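Local coordinates for 4-oxalmesaconate hydratase (Pseudomonas putida, PDB 5CGZ), which catalyses the zinc-dependent hydration of 4-carboxy-2-hydroxymuconate to 4-carboxy-4-hydroxy-2-oxoadipate, the third step of gallate degradation, at the interface of chains A and B. Numbering follows the deposited sequence. Chains: chain A/B, 4-oxalmesaconate hydratase.

The interface of chains A and B. Residues chain A 234-236, 239; chain B 171-173.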
loop_
_atom_site.group_PDB
_atom_site.type_symbol
_atom_site.label_atom_id
_atom_site.label_comp_id
_atom_site.label_asym_id
_atom_site.label_seq_id
_atom_site.Cartn_x
_atom_site.Cartn_y
_atom_site.Cartn_z
ATOM N N ARG A 234 -1.952 -17.828 -9.717
ATOM C CA ARG A 234 -2.300 -19.181 -10.122
ATOM C C ARG A 234 -2.523 -19.224 -11.636
ATOM O O ARG A 234 -2.797 -18.202 -12.257
ATOM C CB ARG A 234 -3.544 -19.668 -9.378
ATOM C CG ARG A 234 -4.797 -18.943 -9.785
ATOM C CD ARG A 234 -6.001 -19.374 -8.943
ATOM N NE ARG A 234 -7.183 -18.615 -9.339
ATOM C CZ ARG A 234 -8.226 -19.131 -9.981
ATOM N NH1 ARG A 234 -8.246 -20.422 -10.294
ATOM N NH2 ARG A 234 -9.251 -18.353 -10.307
ATOM N N VAL A 235 -2.385 -20.412 -12.217
ATOM C CA VAL A 235 -2.550 -20.612 -13.651
ATOM C C VAL A 235 -3.726 -21.545 -13.875
ATOM O O VAL A 235 -3.795 -22.611 -13.266
ATOM C CB VAL A 235 -1.291 -21.215 -14.293
ATOM C CG1 VAL A 235 -1.506 -21.423 -15.796
ATOM C CG2 VAL A 235 -0.081 -20.327 -14.032
ATOM N N THR A 236 -4.649 -21.154 -14.741
ATOM C CA THR A 236 -5.868 -21.929 -14.912
ATOM C C THR A 236 -6.416 -21.855 -16.336
ATOM O O THR A 236 -5.957 -21.050 -17.158
ATOM C CB THR A 236 -6.963 -21.446 -13.929
ATOM O OG1 THR A 236 -8.098 -22.311 -14.018
ATOM C CG2 THR A 236 -7.400 -20.002 -14.250
ATOM N N LEU A 239 -12.357 -19.607 -15.277
ATOM C CA LEU A 239 -12.435 -18.469 -14.354
ATOM C C LEU A 239 -13.607 -18.515 -13.380
ATOM O O LEU A 239 -13.795 -17.576 -12.611
ATOM C CB LEU A 239 -12.495 -17.154 -15.145
ATOM C CG LEU A 239 -11.207 -16.833 -15.914
ATOM C CD1 LEU A 239 -11.351 -15.554 -16.718
ATOM C CD2 LEU A 239 -9.993 -16.758 -14.975
ATOM N N THR B 171 -4.050 -14.137 -11.422
ATOM C CA THR B 171 -4.597 -15.283 -12.152
ATOM C C THR B 171 -4.149 -15.221 -13.608
ATOM O O THR B 171 -4.339 -14.205 -14.265
ATOM C CB THR B 171 -6.145 -15.306 -12.081
ATOM O OG1 THR B 171 -6.562 -15.368 -10.714
ATOM C CG2 THR B 171 -6.738 -16.511 -12.839
ATOM N N PHE B 172 -3.525 -16.289 -14.104
ATOM C CA PHE B 172 -3.223 -16.391 -15.533
ATOM C C PHE B 172 -4.122 -17.418 -16.194
ATOM O O PHE B 172 -4.199 -18.575 -15.760
ATOM C CB PHE B 172 -1.757 -16.770 -15.788
ATOM C CG PHE B 172 -0.785 -15.662 -15.512
ATOM C CD1 PHE B 172 -0.787 -14.515 -16.291
ATOM C CD2 PHE B 172 0.141 -15.774 -14.485
ATOM C CE1 PHE B 172 0.113 -13.481 -16.040
ATOM C CE2 PHE B 172 1.048 -14.755 -14.231
ATOM C CZ PHE B 172 1.029 -13.602 -15.008
ATOM N N LEU B 173 -4.794 -16.984 -17.250
ATOM C CA LEU B 173 -5.638 -17.861 -18.044
ATOM C C LEU B 173 -4.857 -18.306 -19.273
ATOM O O LEU B 173 -4.447 -17.474 -20.077
ATOM C CB LEU B 173 -6.927 -17.147 -18.458
ATOM C CG LEU B 173 -7.979 -17.991 -19.178
ATOM C CD1 LEU B 173 -8.604 -19.009 -18.209
ATOM C CD2 LEU B 173 -9.050 -17.097 -19.815
HETATM O O HOH W 1 -8.766 -15.988 -8.389
#
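A:Arg234 and B:Phe172 are joined by a backbone hydrogen bond in an intermolecular parallel β-pairing, by which the C-terminal strand 234-236 of one subunit is added to strand 171-174 of its two-fold mate in this PIG-L/MshB-family hydratase. The amide N of B:Phe172 donates to the carbonyl O of A:Arg234 at 2.8 Å, and the O of B:Phe172 accepts from the N of A:Thr236, also at 2.8 Å. Both bonds are nearly straight. Between them A:Val235, the bridge partner of B:Phe172, offers no amide to it, and its CG1 passes 3.9 Å from that residue's O; a β-branched valine suits such an extended strand.

The side chain of A:Arg234 runs alongside that of B:Thr171, both pointing the same way. Beyond CB, its CG is 4.1 Å from the hydroxyl OG1 of B:Thr171. The chain then stays extended from CG to NE (chi3 178°), which carries NE past the same hydroxyl without a direct bond. At the tip, NE and NH2 of the guanidinium both reach one water, which also meets B:Thr171 OG1 at 3.3 Å. Arginine is long enough to lie along the threonine and share this water with its hydroxyl, though through rather long bonds, bent at the guanidinium N-H groups.

B:Thr171 has two faces. With CG2 anti to its own N and OG1 beside it (chi1 -59°), the hydroxyl turns to the water and the methyl to the apolar side. There CG2 lies 3.8 Å from the methyl CG2 of A:Thr236 and 3.9 Å from CD2 of A:Leu239. The branched leucine suits this spot because, while CD2 meets the threonine, its CG lies 4.1 Å from CD1 of B:Leu173, whose side chain it crosses obliquely.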